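PDB 1F8F: benzyl alcohol dehydrogenase from Acinetobacter calcoaceticus, which catalyses the NAD-dependent oxidation of benzyl alcohol to benzaldehyde, probably with the help of a zinc ion at its active site. Local coordinates for residues V34-A40 and S68-I74; V88-G92 and F139-S143; I217-V221 and I251-T255; G257-A262 and D277-I281; E166-L171 and F339-F345. One frame throughout, in Å; residues are numbered along the deposited sequence.

Contact 1: V34-A40 and S68-I74; sequences VLVKVVA and SGIIEAI
Leu35 lies against Ala73 and Glu72, and its backbone bonds to both. Leu35 N donates to Ala73 O at 2.7 Å, nearly along the C=O axis. Leu35 O takes the amide of Glu72 at 3.1 Å and, more weakly, that of Ala73. Two residues thus face one, which makes a classic beta bulge. On the same side of the sheet, Leu35 CB meets Ala73 CB at 3.8 Å. The Leu35 side chain leaves with CG trans to its own N (chi1 -168°), and CD2 comes to 3.6 Å from Glu72 CG. The two run alongside one another, heading in the same direction. The carboxylate of Glu72 finds its partners elsewhere, in a weak hydrogen bond to Tyr148 and a long ion pair to Lys5.

Ile70 pairs with Lys37 further along. Lys37 N to Ile70 O is short at 2.6 Å and nearly straight at the hydrogen (176°). Ile70 N returns a bond to Lys37 O. The aliphatic part of Lys37 runs beside Ile70, with CE 3.9 Å from Ile70 CD1.

Ser68 closes the pairing at a second classic bulge. Its O accepts from Val39 N at 2.9 Å and weakly from Ala40 N. Its own N donates to Ala40 O, while its hydroxyl is bonded to Ile165 O. On the face away from Leu35 and Ile70, Val34 CG1 packs on Ile71 CG1 at 4.0 Å. The other edge of 34-38 pairs with strand 148-152. This twisted antiparallel ladder with two bulges belongs to the GroES-like catalytic domain of zinc-dependent alcohol dehydrogenases.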
# COMPACT_ATOMS: atom_id res chain seq x y z
N VAL A 34 -0.04 -35.76 7.14
CA VAL A 34 1.30 -36.22 6.80
C VAL A 34 2.06 -36.90 7.96
O VAL A 34 1.97 -36.36 9.06
CB VAL A 34 2.25 -35.11 6.37
CG1 VAL A 34 3.22 -35.61 5.31
CG2 VAL A 34 1.54 -33.86 5.90
N LEU A 35 2.73 -38.05 7.76
CA LEU A 35 3.48 -38.76 8.79
C LEU A 35 4.96 -38.44 8.65
O LEU A 35 5.51 -38.75 7.58
CB LEU A 35 3.46 -40.30 8.70
CG LEU A 35 4.01 -40.98 9.98
CD1 LEU A 35 3.18 -40.61 11.20
CD2 LEU A 35 4.03 -42.49 9.78
N VAL A 36 5.53 -37.79 9.67
CA VAL A 36 6.92 -37.32 9.47
C VAL A 36 7.96 -38.02 10.34
O VAL A 36 7.73 -38.09 11.56
CB VAL A 36 7.00 -35.81 9.84
CG1 VAL A 36 8.39 -35.24 9.65
CG2 VAL A 36 6.07 -34.99 8.94
N LYS A 37 9.11 -38.37 9.81
CA LYS A 37 10.14 -38.97 10.71
C LYS A 37 10.99 -37.78 11.20
O LYS A 37 11.65 -37.19 10.35
CB LYS A 37 10.99 -40.04 10.04
CG LYS A 37 12.37 -40.25 10.63
CD LYS A 37 13.19 -41.43 10.26
CE LYS A 37 14.36 -41.19 9.34
NZ LYS A 37 15.57 -42.01 9.78
N VAL A 38 10.92 -37.41 12.48
CA VAL A 38 11.66 -36.24 12.95
C VAL A 38 13.18 -36.38 13.10
O VAL A 38 13.67 -37.25 13.85
CB VAL A 38 11.02 -35.81 14.28
CG1 VAL A 38 11.69 -34.60 14.93
CG2 VAL A 38 9.51 -35.56 14.13
N VAL A 39 13.97 -35.50 12.50
CA VAL A 39 15.43 -35.48 12.65
C VAL A 39 15.82 -34.62 13.85
O VAL A 39 16.55 -35.07 14.74
CB VAL A 39 16.12 -35.04 11.36
CG1 VAL A 39 17.63 -34.86 11.48
CG2 VAL A 39 15.87 -36.04 10.22
N ALA A 40 15.21 -33.40 13.97
CA ALA A 40 15.47 -32.52 15.09
C ALA A 40 14.41 -31.41 15.24
O ALA A 40 13.74 -31.04 14.29
CB ALA A 40 16.89 -31.93 15.00
N SER A 68 11.68 -30.61 12.22
CA SER A 68 12.14 -30.84 10.87
C SER A 68 12.34 -32.37 10.78
O SER A 68 12.61 -33.00 11.84
CB SER A 68 13.32 -30.03 10.47
OG SER A 68 14.50 -30.23 11.21
N GLY A 69 12.14 -32.91 9.59
CA GLY A 69 12.21 -34.35 9.41
C GLY A 69 12.07 -34.76 7.94
O GLY A 69 12.36 -34.03 7.01
N ILE A 70 11.68 -36.01 7.73
CA ILE A 70 11.56 -36.68 6.44
C ILE A 70 10.18 -37.33 6.34
O ILE A 70 9.67 -37.98 7.26
CB ILE A 70 12.58 -37.83 6.29
CG1 ILE A 70 14.02 -37.35 6.57
CG2 ILE A 70 12.59 -38.49 4.92
CD1 ILE A 70 15.04 -38.45 6.67
N ILE A 71 9.53 -37.10 5.21
CA ILE A 71 8.21 -37.74 5.05
C ILE A 71 8.35 -39.25 4.85
O ILE A 71 8.97 -39.71 3.92
CB ILE A 71 7.40 -37.13 3.92
CG1 ILE A 71 7.04 -35.65 4.22
CG2 ILE A 71 6.10 -37.93 3.75
CD1 ILE A 71 6.54 -34.90 3.02
N GLU A 72 7.62 -39.99 5.63
CA GLU A 72 7.45 -41.38 5.84
C GLU A 72 6.11 -41.96 5.35
O GLU A 72 5.94 -43.18 5.26
CB GLU A 72 7.43 -41.56 7.38
CG GLU A 72 7.13 -42.91 7.94
CD GLU A 72 8.23 -43.95 8.03
OE1 GLU A 72 9.45 -43.71 7.95
OE2 GLU A 72 7.81 -45.12 8.21
N ALA A 73 5.12 -41.11 5.18
CA ALA A 73 3.80 -41.47 4.73
C ALA A 73 2.89 -40.24 4.56
O ALA A 73 2.90 -39.35 5.41
CB ALA A 73 3.16 -42.49 5.67
N ILE A 74 2.17 -40.20 3.44
CA ILE A 74 1.25 -39.12 3.11
C ILE A 74 -0.18 -39.64 3.11
O ILE A 74 -0.32 -40.83 2.88
CB ILE A 74 1.49 -38.55 1.70
CG1 ILE A 74 1.48 -39.69 0.67
CG2 ILE A 74 2.77 -37.74 1.66
CD1 ILE A 74 1.70 -39.20 -0.74

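Contact 2: V88-G92 and F139-S143; sequences VLSYG and FFAQS
Gln142 lays its amide against the CB of Leu89, with OE1 3.3 Å from that carbon. Its CB also meets Leu89 CD1 at 3.9 Å. The chain is extended beyond CG (chi2 -173°), which carries the amide across to the strand. There Gln142 NE2 donates to Leu89 O at 3.1 Å. The hydrogen points well at the oxygen (160°), and the oxygen lies close to the amide plane. The donor stands above the plane of the Leu89 carbonyl, not on a lone pair. The same NE2 is close to Ser90 O, but the angle is too poor for a bond. Gln142 OE1 is taken by Ser144 OG and Gly67 N, so both ends of the amide are held and its rotation is fixed.

Further on, Tyr91 CB touches Phe140 CD2 at 4.0 Å, and the CB of Ala141 rests on Gly92 CA. The Phe140 ring also stacks on His65, a ligand of the zinc that it shares with Cys44 and Cys173, and meets Phe116 edge to face.

The loop 139-143 thus packs beside the end of strand 86-89, which lies between strands 66-74 and 156-159, while Pro321 of helix 321-333 touches Ser90 and Tyr91.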
# COMPACT_ATOMS: atom_id res chain seq x y z
N VAL A 88 9.87 -28.76 6.96
CA VAL A 88 9.85 -27.90 8.17
C VAL A 88 8.40 -27.80 8.64
O VAL A 88 7.51 -27.67 7.79
CB VAL A 88 10.52 -26.56 7.84
CG1 VAL A 88 10.24 -25.61 9.03
CG2 VAL A 88 12.04 -26.69 7.68
N LEU A 89 7.98 -28.04 9.83
CA LEU A 89 6.61 -28.06 10.31
C LEU A 89 6.38 -26.74 11.06
O LEU A 89 7.01 -26.44 12.07
CB LEU A 89 6.46 -29.12 11.41
CG LEU A 89 7.01 -30.50 11.08
CD1 LEU A 89 6.45 -31.54 12.07
CD2 LEU A 89 6.59 -30.94 9.66
N SER A 90 5.52 -25.94 10.51
CA SER A 90 5.17 -24.61 10.91
C SER A 90 3.90 -24.64 11.76
O SER A 90 3.43 -25.74 12.07
CB SER A 90 4.96 -23.71 9.67
OG SER A 90 4.88 -22.33 9.92
N TYR A 91 3.35 -23.51 12.17
CA TYR A 91 2.14 -23.49 12.96
C TYR A 91 0.93 -24.02 12.17
O TYR A 91 0.95 -24.38 11.02
CB TYR A 91 1.83 -22.11 13.50
CG TYR A 91 1.69 -21.04 12.42
CD1 TYR A 91 0.44 -20.70 11.89
CD2 TYR A 91 2.79 -20.32 11.99
CE1 TYR A 91 0.31 -19.74 10.90
CE2 TYR A 91 2.70 -19.35 11.01
CZ TYR A 91 1.45 -19.04 10.51
OH TYR A 91 1.36 -18.09 9.53
N GLY A 92 -0.19 -24.10 12.87
CA GLY A 92 -1.48 -24.61 12.52
C GLY A 92 -2.58 -23.65 12.11
O GLY A 92 -3.04 -22.76 12.80
N PHE A 139 -0.11 -30.18 19.19
CA PHE A 139 0.38 -28.92 19.72
C PHE A 139 1.10 -28.15 18.62
O PHE A 139 2.06 -28.58 18.01
CB PHE A 139 1.30 -29.18 20.92
CG PHE A 139 1.89 -27.92 21.49
CD1 PHE A 139 1.08 -26.95 22.02
CD2 PHE A 139 3.28 -27.72 21.51
CE1 PHE A 139 1.59 -25.82 22.59
CE2 PHE A 139 3.79 -26.56 22.06
CZ PHE A 139 2.95 -25.60 22.59
N PHE A 140 0.53 -27.00 18.26
CA PHE A 140 0.91 -26.19 17.12
C PHE A 140 0.77 -27.12 15.90
O PHE A 140 1.60 -27.12 15.02
CB PHE A 140 2.30 -25.58 17.23
CG PHE A 140 2.40 -24.29 18.04
CD1 PHE A 140 2.18 -24.16 19.38
CD2 PHE A 140 2.76 -23.17 17.27
CE1 PHE A 140 2.31 -22.93 19.97
CE2 PHE A 140 2.90 -21.92 17.86
CZ PHE A 140 2.67 -21.80 19.23
N ALA A 141 -0.20 -28.04 15.91
CA ALA A 141 -0.44 -29.04 14.89
C ALA A 141 0.74 -29.93 14.54
O ALA A 141 0.89 -30.39 13.38
CB ALA A 141 -0.99 -28.35 13.61
N GLN A 142 1.58 -30.25 15.54
CA GLN A 142 2.71 -31.13 15.28
C GLN A 142 3.11 -31.94 16.52
O GLN A 142 3.42 -33.14 16.36
CB GLN A 142 3.90 -30.34 14.74
CG GLN A 142 4.49 -29.26 15.65
CD GLN A 142 5.52 -28.55 14.79
OE1 GLN A 142 6.72 -28.80 14.67
NE2 GLN A 142 4.96 -27.54 14.10
N SER A 143 3.20 -31.30 17.67
CA SER A 143 3.64 -32.04 18.89
C SER A 143 5.00 -32.67 18.54
O SER A 143 5.09 -33.86 18.51
CB SER A 143 2.58 -33.10 19.20
OG SER A 143 1.70 -32.67 20.22

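Contact 3: I217-V221 and I251-T255; sequences IIIAV and IKEIT
Ile219 pushes its CD1 between Ile251, Ile254 and Thr255, in the strand-helix packing of the Rossmann fold. Strand 217-222 belongs to the parallel sheet that binds NAD, and helix 247-254 covers one of its faces. Alternate strand residues Ile217, Ile219 and Val221 point toward the helix. The helix answers with Ile251 and Ile254, one turn apart, and with Thr255 just after its end.

Ile219 is the main bump. Its CG1 lies trans to the carbonyl carbon (chi1 -56°), and CD1 extends to the helix. There CD1 meets Ile254 CG2 tip to tip at 3.8 Å. It also reaches Ile251 CG2 at 4.4 Å and the methyl of Thr255 at 4.3 Å. Methyls of Ile251 and Ile254 in the last turn, and of Thr255 just after it, form the hollow that receives it.

Ile217 lies beside the last turn: CD1 is 3.9 Å from Ile254 O, and CG2 is near Ile254 CG2 and Thr255 CG2. Val221 meets Ile251, one turn earlier in the helix, and the two side chains cross at about a right angle. Neighbouring strands extend the apolar layer: Val195 touches Ile219, and Ile240 touches both Ile219 and Ile251. Val221 CG2 makes its contact with Ile251 CD1 at 4.2 Å.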
# COMPACT_ATOMS: atom_id res chain seq x y z
N ILE A 217 21.03 2.15 9.91
CA ILE A 217 21.25 2.15 11.34
C ILE A 217 20.51 0.98 11.99
O ILE A 217 19.28 0.81 11.90
CB ILE A 217 20.82 3.51 11.92
CG1 ILE A 217 21.76 4.70 11.63
CG2 ILE A 217 20.66 3.40 13.42
CD1 ILE A 217 21.17 6.05 12.01
N ILE A 218 21.22 0.06 12.65
CA ILE A 218 20.67 -1.17 13.22
C ILE A 218 21.12 -1.34 14.67
O ILE A 218 22.28 -1.63 15.01
CB ILE A 218 21.09 -2.37 12.35
CG1 ILE A 218 20.64 -2.21 10.89
CG2 ILE A 218 20.49 -3.66 12.88
CD1 ILE A 218 21.06 -3.27 9.88
N ILE A 219 20.14 -1.18 15.57
CA ILE A 219 20.35 -1.10 16.99
C ILE A 219 19.79 -2.30 17.73
O ILE A 219 18.78 -2.86 17.30
CB ILE A 219 19.73 0.21 17.54
CG1 ILE A 219 20.27 1.47 16.84
CG2 ILE A 219 19.89 0.28 19.03
CD1 ILE A 219 19.63 2.78 17.26
N ALA A 220 20.51 -2.69 18.80
CA ALA A 220 20.03 -3.77 19.65
C ALA A 220 20.16 -3.36 21.13
O ALA A 220 21.22 -2.87 21.50
CB ALA A 220 20.79 -5.06 19.37
N VAL A 221 19.11 -3.52 21.92
CA VAL A 221 18.97 -3.20 23.33
C VAL A 221 18.68 -4.47 24.15
O VAL A 221 17.90 -5.32 23.72
CB VAL A 221 17.80 -2.23 23.56
CG1 VAL A 221 17.64 -1.76 25.00
CG2 VAL A 221 17.84 -1.01 22.63
N ILE A 251 18.79 6.05 21.86
CA ILE A 251 18.18 5.89 20.52
C ILE A 251 17.89 7.24 19.92
O ILE A 251 18.23 7.41 18.75
CB ILE A 251 16.89 5.02 20.56
CG1 ILE A 251 17.20 3.64 21.07
CG2 ILE A 251 16.26 4.95 19.15
CD1 ILE A 251 16.18 2.66 21.48
N LYS A 252 17.33 8.24 20.59
CA LYS A 252 17.02 9.52 19.94
C LYS A 252 18.24 10.29 19.46
O LYS A 252 18.23 10.87 18.32
CB LYS A 252 16.20 10.39 20.90
CG LYS A 252 14.68 10.29 20.78
CD LYS A 252 14.02 10.77 22.06
CE LYS A 252 12.52 10.59 22.04
NZ LYS A 252 11.77 11.84 21.67
N GLU A 253 19.33 10.26 20.27
CA GLU A 253 20.56 10.97 19.78
C GLU A 253 21.19 10.26 18.60
O GLU A 253 21.65 10.91 17.65
CB GLU A 253 21.53 11.26 20.92
CG GLU A 253 22.15 10.11 21.68
CD GLU A 253 22.51 10.27 23.15
OE1 GLU A 253 22.31 11.32 23.80
OE2 GLU A 253 23.06 9.34 23.82
N ILE A 254 21.26 8.94 18.59
CA ILE A 254 21.84 8.14 17.51
C ILE A 254 21.09 8.34 16.19
O ILE A 254 21.74 8.40 15.13
CB ILE A 254 21.77 6.64 17.88
CG1 ILE A 254 22.77 6.32 19.03
CG2 ILE A 254 22.06 5.66 16.74
CD1 ILE A 254 22.64 4.91 19.63
N THR A 255 19.76 8.44 16.19
CA THR A 255 18.97 8.55 14.98
C THR A 255 18.49 9.97 14.67
O THR A 255 17.65 10.24 13.80
CB THR A 255 17.69 7.69 15.03
OG1 THR A 255 16.86 8.06 16.15
CG2 THR A 255 18.04 6.23 15.26

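Contact 4: G257-A262 and D277-I281; sequences GGVNFA and DALGI
Val259 and Leu279 form a parallel beta bridge held by two backbone hydrogen bonds. Val259 N donates to Ala278 O at 3.0 Å, in the carbonyl plane. Gly280 N donates to Val259 O, also at 3.0 Å, with the donor tilted 29° out of that carbonyl plane. A CA-H...O contact from Leu279 CA to Val259 O, at 3.6 Å, adds to the second bond. Strand 259-264 belongs to the parallel sheet of the Rossmann-type coenzyme-binding domain, and helix 269-277 links it to 279-280.

The closest CA pair is glycine on glycine: Gly258 CA and Gly280 CA are 3.5 Å apart, and Gly258 CA lies 3.2 Å from Ala278 O. With no side chains, the two residues let the backbones lie this close.

Apolar contacts centre on one methyl group. Leu279 CD2 meets Val259 CG1 at 3.9 Å and Ala262 CB at 3.8 Å. Leu279 CB starts away from 257-262, but CG lies trans to the carbonyl carbon (chi1 -67°) and the branch turns back over the strand. Ile285 of the next strand also touches Leu279 and Ala262, and Ile251 of helix 247-254 covers Val259 and Ala278.

A water makes a further polar link. It accepts from Asn260 ND2 and donates to Ile281 O. Ile281 itself packs on Gln99 of the second subunit.

The pairing is therefore carried by main-chain bonds and close glycine contact.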
# COMPACT_ATOMS: atom_id res chain seq x y z
N GLY A 257 16.57 12.19 16.46
CA GLY A 257 15.13 12.41 16.62
C GLY A 257 14.24 11.19 16.92
O GLY A 257 13.10 11.35 17.43
N GLY A 258 14.69 9.96 16.67
CA GLY A 258 13.80 8.81 17.00
C GLY A 258 13.93 7.76 15.92
O GLY A 258 14.16 8.17 14.80
N VAL A 259 13.76 6.47 16.08
CA VAL A 259 13.95 5.45 15.06
C VAL A 259 12.76 5.28 14.12
O VAL A 259 11.60 5.62 14.49
CB VAL A 259 14.30 4.20 15.94
CG1 VAL A 259 13.07 3.55 16.56
CG2 VAL A 259 15.01 3.11 15.11
N ASN A 260 12.94 4.91 12.85
CA ASN A 260 11.86 4.76 11.88
C ASN A 260 11.03 3.50 12.11
O ASN A 260 9.81 3.47 11.94
CB ASN A 260 12.39 4.69 10.47
CG ASN A 260 13.14 5.91 9.98
OD1 ASN A 260 14.20 5.65 9.39
ND2 ASN A 260 12.66 7.17 10.16
N PHE A 261 11.73 2.40 12.50
CA PHE A 261 11.10 1.12 12.71
C PHE A 261 11.52 0.40 13.99
O PHE A 261 12.69 0.44 14.30
CB PHE A 261 11.38 0.19 11.52
CG PHE A 261 10.90 0.66 10.18
CD1 PHE A 261 9.63 0.39 9.72
CD2 PHE A 261 11.74 1.40 9.35
CE1 PHE A 261 9.17 0.87 8.47
CE2 PHE A 261 11.34 1.87 8.13
CZ PHE A 261 10.06 1.58 7.67
N ALA A 262 10.57 -0.27 14.70
CA ALA A 262 10.99 -1.01 15.87
C ALA A 262 10.28 -2.31 16.15
O ALA A 262 9.15 -2.55 15.74
CB ALA A 262 10.90 -0.07 17.06
N ASP A 277 7.89 5.57 22.90
CA ASP A 277 8.55 6.87 23.06
C ASP A 277 9.77 7.08 22.19
O ASP A 277 10.13 8.22 21.86
CB ASP A 277 9.08 7.05 24.51
CG ASP A 277 7.99 7.09 25.55
OD1 ASP A 277 6.80 7.23 25.24
OD2 ASP A 277 8.19 6.96 26.77
N ALA A 278 10.56 6.05 21.88
CA ALA A 278 11.78 6.26 21.09
C ALA A 278 11.58 6.30 19.58
O ALA A 278 12.53 6.45 18.80
CB ALA A 278 12.79 5.15 21.41
N LEU A 279 10.40 6.10 19.07
CA LEU A 279 10.08 6.21 17.65
C LEU A 279 10.21 7.69 17.28
O LEU A 279 9.93 8.58 18.10
CB LEU A 279 8.67 5.72 17.47
CG LEU A 279 8.36 4.25 17.69
CD1 LEU A 279 6.87 4.00 17.49
CD2 LEU A 279 9.18 3.35 16.78
N GLY A 280 10.58 7.99 16.03
CA GLY A 280 10.65 9.35 15.52
C GLY A 280 9.33 9.68 14.80
O GLY A 280 8.40 8.84 14.90
N ILE A 281 9.19 10.84 14.19
CA ILE A 281 7.94 11.18 13.48
C ILE A 281 7.56 10.08 12.50
O ILE A 281 8.40 9.59 11.74
CB ILE A 281 8.05 12.51 12.71
CG1 ILE A 281 8.26 13.66 13.73
CG2 ILE A 281 6.88 12.89 11.79
CD1 ILE A 281 8.99 14.84 13.07
O HOH W 1 9.59 7.04 10.52

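Contact 5: E166-L171 and F339-F345; sequences ELLGPL and FDQLVKF
Residues 166-171 have helical backbone angles without the regular helix bonds. Facing them, 339-342 form a 3-10 turn that leads into strand 343-345. The closest CA atoms, those of Leu167 and Asp340, are 7.3 Å apart, so side chains make most of the contact.

Phe339 carries one end. Its CG sits between N and the carbonyl carbon (chi1 76°), which turns the ring toward 166-171. The carbonyl oxygen of Leu167, the exception, meets the ring at its edge, in plane, 3.5 Å from CE2. Leu168 CD2 also comes to the edge, 3.9 Å from CZ, while Leu171 CD2 sits over the centre of one face. Tyr332 of helix 321-333 meets the same ring edge to face.

Leu167 takes the middle. Its CD1 lies 4.1 Å from Val343 CG1 and also touches Asp340 CB and Phe345 CZ. At the far end, the aliphatic CG of Glu166 packs on Phe345 CZ at 3.8 Å, the two side chains crossing at about a right angle.

This mainly apolar seam joins the run before helix 174-186 to strand 343-347, part of the mixed sheet through 365-369, consistent with the junction between catalytic and coenzyme-binding parts of an alcohol dehydrogenase.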
# COMPACT_ATOMS: atom_id res chain seq x y z
N GLU A 166 18.64 -30.97 10.12
CA GLU A 166 18.54 -30.78 11.57
C GLU A 166 18.54 -29.33 12.06
O GLU A 166 17.95 -28.94 13.05
CB GLU A 166 19.60 -31.57 12.33
CG GLU A 166 21.02 -31.18 11.96
CD GLU A 166 21.64 -32.07 10.93
OE1 GLU A 166 20.99 -32.49 9.91
OE2 GLU A 166 22.86 -32.38 11.06
N LEU A 167 19.16 -28.49 11.24
CA LEU A 167 19.25 -27.05 11.44
C LEU A 167 18.02 -26.23 11.07
O LEU A 167 17.95 -25.07 11.51
CB LEU A 167 20.43 -26.69 10.52
CG LEU A 167 21.26 -25.46 10.64
CD1 LEU A 167 21.65 -25.09 12.07
CD2 LEU A 167 22.55 -25.61 9.82
N LEU A 168 17.04 -26.71 10.30
CA LEU A 168 15.88 -25.89 9.87
C LEU A 168 14.58 -25.85 10.61
O LEU A 168 13.75 -24.93 10.42
CB LEU A 168 15.50 -26.29 8.42
CG LEU A 168 16.67 -26.22 7.43
CD1 LEU A 168 16.11 -26.60 6.07
CD2 LEU A 168 17.33 -24.84 7.35
N GLY A 169 14.32 -26.74 11.58
CA GLY A 169 13.13 -26.67 12.41
C GLY A 169 12.76 -25.29 12.92
O GLY A 169 11.59 -24.83 12.91
N PRO A 170 13.69 -24.57 13.54
CA PRO A 170 13.45 -23.26 14.13
C PRO A 170 12.87 -22.24 13.18
O PRO A 170 12.18 -21.28 13.56
CB PRO A 170 14.86 -22.84 14.62
CG PRO A 170 15.48 -24.18 14.98
CD PRO A 170 15.09 -25.03 13.78
N LEU A 171 13.00 -22.43 11.86
CA LEU A 171 12.38 -21.58 10.86
C LEU A 171 10.87 -21.70 10.97
O LEU A 171 10.15 -20.79 10.55
CB LEU A 171 12.83 -21.86 9.42
CG LEU A 171 14.31 -21.64 9.05
CD1 LEU A 171 14.60 -22.20 7.66
CD2 LEU A 171 14.65 -20.19 9.06
N PHE A 339 21.50 -17.36 10.26
CA PHE A 339 20.78 -17.70 11.48
C PHE A 339 21.41 -18.91 12.16
O PHE A 339 21.14 -19.07 13.34
CB PHE A 339 19.27 -17.98 11.30
CG PHE A 339 19.01 -19.34 10.70
CD1 PHE A 339 19.20 -19.53 9.33
CD2 PHE A 339 18.68 -20.43 11.47
CE1 PHE A 339 19.02 -20.74 8.70
CE2 PHE A 339 18.52 -21.67 10.88
CZ PHE A 339 18.67 -21.82 9.50
N ASP A 340 22.19 -19.75 11.48
CA ASP A 340 22.92 -20.82 12.12
C ASP A 340 23.83 -20.34 13.26
O ASP A 340 24.27 -21.13 14.09
CB ASP A 340 23.78 -21.63 11.15
CG ASP A 340 24.89 -20.91 10.43
OD1 ASP A 340 24.91 -19.68 10.26
OD2 ASP A 340 25.84 -21.61 10.04
N GLN A 341 24.16 -19.06 13.36
CA GLN A 341 24.96 -18.57 14.48
C GLN A 341 24.19 -18.45 15.78
O GLN A 341 24.90 -18.21 16.76
CB GLN A 341 25.69 -17.25 14.21
CG GLN A 341 26.36 -17.39 12.86
CD GLN A 341 27.80 -17.02 12.78
OE1 GLN A 341 28.60 -17.63 13.53
NE2 GLN A 341 28.02 -16.07 11.85
N LEU A 342 22.88 -18.64 15.82
CA LEU A 342 22.17 -18.60 17.10
C LEU A 342 22.03 -19.99 17.72
O LEU A 342 21.42 -20.19 18.79
CB LEU A 342 20.77 -18.03 16.80
CG LEU A 342 20.70 -16.80 15.90
CD1 LEU A 342 19.26 -16.34 15.61
CD2 LEU A 342 21.44 -15.61 16.50
N VAL A 343 22.50 -21.02 17.02
CA VAL A 343 22.20 -22.39 17.42
C VAL A 343 23.17 -23.23 18.21
O VAL A 343 24.33 -23.21 17.81
CB VAL A 343 21.84 -23.13 16.07
CG1 VAL A 343 21.81 -24.62 16.12
CG2 VAL A 343 20.42 -22.60 15.70
N LYS A 344 22.64 -24.03 19.17
CA LYS A 344 23.47 -25.03 19.85
C LYS A 344 22.70 -26.35 20.01
O LYS A 344 21.54 -26.39 20.44
CB LYS A 344 23.97 -24.54 21.20
CG LYS A 344 24.80 -25.52 22.01
CD LYS A 344 25.00 -25.08 23.46
CE LYS A 344 26.10 -25.77 24.24
NZ LYS A 344 25.80 -27.22 24.47
N PHE A 345 23.27 -27.48 19.60
CA PHE A 345 22.66 -28.79 19.63
C PHE A 345 22.76 -29.56 20.94
O PHE A 345 23.80 -29.52 21.60
CB PHE A 345 23.28 -29.65 18.52
CG PHE A 345 22.98 -29.27 17.10
CD1 PHE A 345 21.75 -29.49 16.53
CD2 PHE A 345 23.99 -28.73 16.29
CE1 PHE A 345 21.48 -29.16 15.21
CE2 PHE A 345 23.73 -28.39 14.97
CZ PHE A 345 22.46 -28.60 14.42

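Overall arrangement
Contacts 1 and 2 belong to the catalytic part and share one sheet, since strands 66-74 and 86-89 are neighbours; Val36 and Leu89 touch between them. Contacts 3 and 4 lie in the coenzyme-binding part, their centres 9 Å apart, and Ile251 packs against both strand 217-222 and Val259. The centres of contacts 1 and 3 are about 43 Å apart. Contact 5 lies between the two groups and touches contacts 1 and 2. Contacts 2 and 4 are largely buried; 1, 3 and 5 are partly so. Backbone bonds dominate contacts 1 and 4, a side-chain amide serves contact 2, and contacts 3 and 5 are mainly apolar.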